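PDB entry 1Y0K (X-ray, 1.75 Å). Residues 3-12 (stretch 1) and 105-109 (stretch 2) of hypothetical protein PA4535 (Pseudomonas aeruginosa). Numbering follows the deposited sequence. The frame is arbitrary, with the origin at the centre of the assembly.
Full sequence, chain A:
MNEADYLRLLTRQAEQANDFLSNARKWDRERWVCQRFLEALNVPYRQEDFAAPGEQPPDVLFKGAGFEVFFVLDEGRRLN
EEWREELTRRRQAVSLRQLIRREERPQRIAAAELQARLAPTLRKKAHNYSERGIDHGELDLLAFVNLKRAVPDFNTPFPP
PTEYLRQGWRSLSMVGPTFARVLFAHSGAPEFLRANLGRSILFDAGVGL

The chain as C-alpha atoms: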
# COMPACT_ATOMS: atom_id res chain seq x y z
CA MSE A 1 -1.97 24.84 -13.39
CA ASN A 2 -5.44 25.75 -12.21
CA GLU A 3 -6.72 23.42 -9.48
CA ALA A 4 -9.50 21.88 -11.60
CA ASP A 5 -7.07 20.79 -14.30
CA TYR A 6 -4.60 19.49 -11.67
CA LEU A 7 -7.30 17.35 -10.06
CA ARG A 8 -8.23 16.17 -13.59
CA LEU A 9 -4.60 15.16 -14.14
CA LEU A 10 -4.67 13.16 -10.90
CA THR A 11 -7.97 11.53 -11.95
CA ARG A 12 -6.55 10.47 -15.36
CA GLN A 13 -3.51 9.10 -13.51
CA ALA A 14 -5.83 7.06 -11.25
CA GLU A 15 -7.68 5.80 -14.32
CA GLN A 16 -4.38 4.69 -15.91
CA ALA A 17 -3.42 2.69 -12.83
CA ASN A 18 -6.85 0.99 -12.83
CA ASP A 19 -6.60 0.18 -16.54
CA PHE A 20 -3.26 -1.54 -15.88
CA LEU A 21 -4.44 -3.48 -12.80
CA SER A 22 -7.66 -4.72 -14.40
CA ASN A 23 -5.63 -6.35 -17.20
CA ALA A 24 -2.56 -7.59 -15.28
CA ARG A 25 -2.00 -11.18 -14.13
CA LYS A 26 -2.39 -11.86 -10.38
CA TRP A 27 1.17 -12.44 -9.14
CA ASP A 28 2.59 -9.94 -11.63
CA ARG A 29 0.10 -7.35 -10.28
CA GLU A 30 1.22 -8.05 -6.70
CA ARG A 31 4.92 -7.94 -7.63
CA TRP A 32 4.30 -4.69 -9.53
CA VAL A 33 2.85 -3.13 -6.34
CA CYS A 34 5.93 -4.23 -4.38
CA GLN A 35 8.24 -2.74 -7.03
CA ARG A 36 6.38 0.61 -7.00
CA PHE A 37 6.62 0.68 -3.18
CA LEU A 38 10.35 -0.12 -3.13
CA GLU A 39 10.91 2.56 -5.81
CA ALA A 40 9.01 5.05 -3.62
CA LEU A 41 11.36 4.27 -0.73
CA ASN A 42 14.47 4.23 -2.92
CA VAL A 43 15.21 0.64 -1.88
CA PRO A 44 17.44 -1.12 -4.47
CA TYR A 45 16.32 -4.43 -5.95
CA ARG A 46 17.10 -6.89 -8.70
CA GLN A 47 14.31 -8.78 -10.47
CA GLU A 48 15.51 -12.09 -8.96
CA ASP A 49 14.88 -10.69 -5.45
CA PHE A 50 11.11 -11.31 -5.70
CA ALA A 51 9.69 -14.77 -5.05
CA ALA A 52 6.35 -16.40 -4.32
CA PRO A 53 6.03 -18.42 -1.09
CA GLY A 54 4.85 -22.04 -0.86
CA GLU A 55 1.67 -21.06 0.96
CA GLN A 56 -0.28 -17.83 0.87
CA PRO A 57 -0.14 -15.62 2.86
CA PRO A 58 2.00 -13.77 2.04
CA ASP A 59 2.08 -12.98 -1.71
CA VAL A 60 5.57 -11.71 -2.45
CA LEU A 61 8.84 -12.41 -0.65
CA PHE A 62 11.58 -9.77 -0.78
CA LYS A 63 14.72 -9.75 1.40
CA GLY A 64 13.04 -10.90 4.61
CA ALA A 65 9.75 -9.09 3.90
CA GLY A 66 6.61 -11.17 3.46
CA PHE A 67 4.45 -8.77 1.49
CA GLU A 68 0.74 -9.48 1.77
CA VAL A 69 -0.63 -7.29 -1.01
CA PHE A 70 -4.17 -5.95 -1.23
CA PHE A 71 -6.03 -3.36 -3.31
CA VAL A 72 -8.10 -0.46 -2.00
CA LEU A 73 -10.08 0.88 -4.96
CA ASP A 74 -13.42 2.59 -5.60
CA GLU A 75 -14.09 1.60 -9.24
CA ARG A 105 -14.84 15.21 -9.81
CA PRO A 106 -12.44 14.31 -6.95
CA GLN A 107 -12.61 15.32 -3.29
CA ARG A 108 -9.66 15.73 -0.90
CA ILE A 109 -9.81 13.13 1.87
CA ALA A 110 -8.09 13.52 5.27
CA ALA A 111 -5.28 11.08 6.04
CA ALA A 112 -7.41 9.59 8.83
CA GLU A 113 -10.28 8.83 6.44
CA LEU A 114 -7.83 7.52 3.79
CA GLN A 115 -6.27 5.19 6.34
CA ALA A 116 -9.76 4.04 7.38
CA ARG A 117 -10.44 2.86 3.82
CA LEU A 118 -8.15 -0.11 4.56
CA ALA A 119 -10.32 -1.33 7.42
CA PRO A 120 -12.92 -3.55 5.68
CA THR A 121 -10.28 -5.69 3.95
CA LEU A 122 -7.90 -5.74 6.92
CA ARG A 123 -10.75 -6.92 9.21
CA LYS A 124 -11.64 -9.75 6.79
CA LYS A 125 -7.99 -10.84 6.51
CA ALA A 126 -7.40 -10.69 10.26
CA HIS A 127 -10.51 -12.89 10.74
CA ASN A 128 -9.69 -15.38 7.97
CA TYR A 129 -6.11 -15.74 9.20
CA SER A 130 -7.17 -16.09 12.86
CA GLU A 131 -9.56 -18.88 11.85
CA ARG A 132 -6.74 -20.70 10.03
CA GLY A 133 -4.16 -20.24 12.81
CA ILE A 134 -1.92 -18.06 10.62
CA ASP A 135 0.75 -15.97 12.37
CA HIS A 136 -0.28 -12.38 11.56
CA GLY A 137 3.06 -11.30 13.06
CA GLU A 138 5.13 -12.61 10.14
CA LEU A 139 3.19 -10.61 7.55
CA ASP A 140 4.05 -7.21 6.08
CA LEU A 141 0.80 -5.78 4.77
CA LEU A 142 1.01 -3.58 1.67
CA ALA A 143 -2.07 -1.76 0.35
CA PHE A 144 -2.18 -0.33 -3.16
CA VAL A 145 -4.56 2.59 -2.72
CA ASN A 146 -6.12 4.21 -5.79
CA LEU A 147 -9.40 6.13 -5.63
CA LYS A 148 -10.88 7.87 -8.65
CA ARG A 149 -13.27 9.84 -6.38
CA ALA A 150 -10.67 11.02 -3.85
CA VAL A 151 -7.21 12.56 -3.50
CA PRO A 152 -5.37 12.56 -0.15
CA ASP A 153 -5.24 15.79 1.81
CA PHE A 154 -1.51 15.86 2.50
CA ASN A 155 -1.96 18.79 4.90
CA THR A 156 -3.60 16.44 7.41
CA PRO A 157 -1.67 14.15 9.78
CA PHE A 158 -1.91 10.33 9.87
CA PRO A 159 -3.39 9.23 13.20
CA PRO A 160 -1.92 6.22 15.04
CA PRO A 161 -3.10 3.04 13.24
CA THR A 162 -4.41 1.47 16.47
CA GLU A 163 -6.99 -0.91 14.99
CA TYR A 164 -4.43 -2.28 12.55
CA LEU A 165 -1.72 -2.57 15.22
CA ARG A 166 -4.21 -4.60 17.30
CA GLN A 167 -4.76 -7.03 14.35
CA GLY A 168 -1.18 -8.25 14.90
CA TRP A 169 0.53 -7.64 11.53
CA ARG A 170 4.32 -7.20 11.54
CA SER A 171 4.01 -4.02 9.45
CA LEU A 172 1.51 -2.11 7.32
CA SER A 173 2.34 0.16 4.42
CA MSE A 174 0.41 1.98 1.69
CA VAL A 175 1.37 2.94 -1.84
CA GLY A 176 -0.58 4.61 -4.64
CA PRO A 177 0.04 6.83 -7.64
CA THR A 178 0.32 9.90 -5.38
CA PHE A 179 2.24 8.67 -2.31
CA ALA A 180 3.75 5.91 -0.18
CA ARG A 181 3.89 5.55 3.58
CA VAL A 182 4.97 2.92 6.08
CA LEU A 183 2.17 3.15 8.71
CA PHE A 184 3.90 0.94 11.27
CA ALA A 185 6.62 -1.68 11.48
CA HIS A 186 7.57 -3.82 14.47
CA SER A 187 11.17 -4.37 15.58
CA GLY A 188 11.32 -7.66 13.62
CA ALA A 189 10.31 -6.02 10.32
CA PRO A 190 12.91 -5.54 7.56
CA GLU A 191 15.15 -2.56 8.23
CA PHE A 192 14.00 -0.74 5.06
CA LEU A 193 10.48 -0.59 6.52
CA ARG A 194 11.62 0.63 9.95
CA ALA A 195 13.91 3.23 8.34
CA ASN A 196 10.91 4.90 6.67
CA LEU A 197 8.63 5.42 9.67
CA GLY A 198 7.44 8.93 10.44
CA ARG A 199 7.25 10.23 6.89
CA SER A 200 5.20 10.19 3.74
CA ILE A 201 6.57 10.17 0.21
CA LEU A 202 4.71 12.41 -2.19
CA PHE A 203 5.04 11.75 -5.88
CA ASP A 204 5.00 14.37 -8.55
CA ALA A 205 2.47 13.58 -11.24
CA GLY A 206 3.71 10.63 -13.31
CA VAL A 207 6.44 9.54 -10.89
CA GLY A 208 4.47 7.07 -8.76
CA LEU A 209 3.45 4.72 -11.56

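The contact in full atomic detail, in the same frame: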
# COMPACT_ATOMS: atom_id res chain seq x y z
N GLU A 3 -6.46 24.59 -10.33
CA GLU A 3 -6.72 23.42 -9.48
C GLU A 3 -7.57 22.35 -10.17
O GLU A 3 -7.31 21.14 -10.01
CB GLU A 3 -7.37 23.84 -8.16
CG GLU A 3 -7.61 22.68 -7.20
CD GLU A 3 -8.57 23.01 -6.07
OE1 GLU A 3 -9.33 23.99 -6.17
OE2 GLU A 3 -8.57 22.25 -5.07
N ALA A 4 -8.58 22.79 -10.92
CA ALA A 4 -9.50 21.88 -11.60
C ALA A 4 -8.73 20.98 -12.56
O ALA A 4 -8.93 19.76 -12.57
CB ALA A 4 -10.56 22.66 -12.35
N ASP A 5 -7.84 21.57 -13.34
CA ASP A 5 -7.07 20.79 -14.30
C ASP A 5 -6.04 19.90 -13.60
O ASP A 5 -5.75 18.81 -14.07
CB ASP A 5 -6.41 21.68 -15.36
CG ASP A 5 -7.40 22.12 -16.46
OD1 ASP A 5 -8.46 21.46 -16.65
OD2 ASP A 5 -7.10 23.13 -17.15
N TYR A 6 -5.53 20.34 -12.45
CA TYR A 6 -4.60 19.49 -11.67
C TYR A 6 -5.31 18.25 -11.12
O TYR A 6 -4.80 17.13 -11.22
CB TYR A 6 -3.89 20.26 -10.55
CG TYR A 6 -2.81 19.44 -9.88
CD1 TYR A 6 -1.72 18.95 -10.61
CD2 TYR A 6 -2.87 19.14 -8.51
CE1 TYR A 6 -0.73 18.17 -10.00
CE2 TYR A 6 -1.87 18.38 -7.89
CZ TYR A 6 -0.80 17.90 -8.65
OH TYR A 6 0.19 17.14 -8.06
N LEU A 7 -6.50 18.45 -10.57
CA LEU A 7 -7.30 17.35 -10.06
C LEU A 7 -7.70 16.41 -11.21
O LEU A 7 -7.74 15.18 -11.03
CB LEU A 7 -8.54 17.88 -9.33
CG LEU A 7 -8.35 18.52 -7.96
CD1 LEU A 7 -9.63 19.20 -7.50
CD2 LEU A 7 -7.90 17.48 -6.93
N ARG A 8 -7.98 16.97 -12.38
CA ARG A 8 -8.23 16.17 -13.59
C ARG A 8 -7.03 15.31 -13.96
O ARG A 8 -7.18 14.14 -14.30
CB ARG A 8 -8.61 17.04 -14.78
CG ARG A 8 -10.06 17.46 -14.79
CD ARG A 8 -10.38 18.33 -15.99
NE ARG A 8 -11.73 18.87 -15.84
CZ ARG A 8 -12.02 20.13 -15.57
NH1 ARG A 8 -11.07 21.06 -15.47
NH2 ARG A 8 -13.30 20.48 -15.42
N LEU A 9 -5.83 15.89 -13.90
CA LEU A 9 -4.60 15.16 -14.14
C LEU A 9 -4.52 13.97 -13.18
O LEU A 9 -4.26 12.84 -13.58
CB LEU A 9 -3.38 16.08 -13.94
CG LEU A 9 -1.99 15.62 -14.38
CD1 LEU A 9 -0.99 16.78 -14.25
CD2 LEU A 9 -1.49 14.42 -13.59
N LEU A 10 -4.75 14.23 -11.90
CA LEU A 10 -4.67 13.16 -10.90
C LEU A 10 -5.74 12.08 -11.11
O LEU A 10 -5.49 10.90 -10.88
CB LEU A 10 -4.72 13.73 -9.48
CG LEU A 10 -3.59 14.69 -9.11
CD1 LEU A 10 -3.81 15.22 -7.70
CD2 LEU A 10 -2.21 14.00 -9.21
N THR A 11 -6.92 12.48 -11.59
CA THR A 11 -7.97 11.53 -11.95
C THR A 11 -7.59 10.65 -13.15
O THR A 11 -7.81 9.44 -13.12
CB THR A 11 -9.33 12.24 -12.18
OG1 THR A 11 -9.61 13.10 -11.07
CG2 THR A 11 -10.47 11.23 -12.31
N ARG A 12 -7.01 11.25 -14.20
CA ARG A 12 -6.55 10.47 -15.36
C ARG A 12 -5.45 9.49 -14.96
O ARG A 12 -5.42 8.35 -15.42
CB ARG A 12 -6.09 11.39 -16.50
CG ARG A 12 -7.23 12.20 -17.12
CD ARG A 12 -6.81 12.81 -18.48
NE ARG A 12 -5.52 13.48 -18.38
CZ ARG A 12 -5.34 14.73 -17.96
NH1 ARG A 12 -6.38 15.48 -17.60
NH2 ARG A 12 -4.11 15.22 -17.89
N ARG A 105 -15.83 14.17 -10.09
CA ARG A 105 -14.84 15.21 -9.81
C ARG A 105 -14.32 15.09 -8.36
O ARG A 105 -15.09 15.24 -7.41
CB ARG A 105 -15.41 16.59 -10.10
CG ARG A 105 -15.85 16.77 -11.56
CD ARG A 105 -16.27 18.21 -11.86
NE ARG A 105 -15.13 19.12 -11.93
CZ ARG A 105 -15.22 20.44 -11.76
NH1 ARG A 105 -16.39 21.01 -11.50
NH2 ARG A 105 -14.13 21.20 -11.84
N PRO A 106 -13.00 14.86 -8.20
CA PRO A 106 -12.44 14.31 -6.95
C PRO A 106 -12.45 15.25 -5.74
O PRO A 106 -12.36 16.48 -5.89
CB PRO A 106 -11.01 13.93 -7.34
CG PRO A 106 -10.67 14.87 -8.43
CD PRO A 106 -11.94 15.13 -9.19
N GLN A 107 -12.57 14.64 -4.57
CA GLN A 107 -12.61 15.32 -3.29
C GLN A 107 -11.32 15.03 -2.53
O GLN A 107 -10.77 13.95 -2.64
CB GLN A 107 -13.80 14.76 -2.51
CG GLN A 107 -13.90 15.13 -1.06
CD GLN A 107 -15.06 14.44 -0.38
OE1 GLN A 107 -15.64 13.49 -0.92
NE2 GLN A 107 -15.41 14.91 0.80
N ARG A 108 -10.83 16.00 -1.75
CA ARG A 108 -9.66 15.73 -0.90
C ARG A 108 -10.09 15.06 0.41
O ARG A 108 -10.99 15.53 1.11
CB ARG A 108 -8.80 16.99 -0.68
CG ARG A 108 -8.41 17.68 -2.00
CD ARG A 108 -7.01 18.29 -2.05
NE ARG A 108 -5.94 17.30 -2.17
CZ ARG A 108 -5.06 17.20 -3.16
NH1 ARG A 108 -5.07 18.04 -4.20
NH2 ARG A 108 -4.13 16.25 -3.11
N ILE A 109 -9.45 13.94 0.72
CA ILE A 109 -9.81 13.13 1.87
C ILE A 109 -8.70 13.21 2.92
O ILE A 109 -7.53 13.04 2.58
CB ILE A 109 -10.09 11.65 1.40
CG1 ILE A 109 -10.57 10.76 2.53
CG2 ILE A 109 -8.90 11.05 0.67
CD1 ILE A 109 -11.00 9.36 2.06
O HOH W 1 -7.10 20.24 -4.40

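Stretch 1 is helical throughout, its i to i+4 backbone bonds running from Leu7 N to Glu3 O (2.9 Å) through Arg12 N to Arg8 O (2.9 Å). Stretch 2 enters as Arg105 and Pro106 and becomes a strand from Gln107. The nearest CA atoms across the contact, Leu7 and Pro106, are 6.7 Å apart, and no direct hydrogen bond links the stretches; packing and one water join them, burying 348 Å² in all.

Glu3 makes no direct contact, yet its carboxylate reaches Arg108 through that water, which donates to Glu3 OE2 at 2.6 Å and accepts from Arg108 NH1 at 3.0 Å. The bridge thus couples opposite charges without a salt bridge. At the next residue, Ala4 CB lies 3.9 Å from Arg105 NH2, near the plane of the guanidinium and at its edge, a contact of van der Waals type.

Leu7 is the centre of the helix's share, with 65 Å² covered. Its CA-to-CB bond points toward stretch 2, and its CB meets Pro106 CG at 3.8 Å, an apolar pairing; its CD2 also comes within 4.0 Å of Arg108 NH1.

The CA-to-CB bond of Arg8 points sideways, but the end of the side chain comes nearer to stretch 2, where Arg8 NH2 and Arg105 NH2 stand 3.7 Å apart. These are like charges, so the proximity offers no electrostatic gain; within the helix, however, Arg8 NH1 forms a salt bridge with Asp5 OD1 at 2.9 Å, which offsets part of the positive charge.

Thr11 completes the contact. Its OG1 donates to Leu7 O at 2.8 Å, satisfying the hydroxyl within the helix, while the same OG1 touches Pro106 CG at 3.4 Å. Pro106, with 75 Å² covered, therefore packs against both Leu7 and Thr11, residues one helical turn apart.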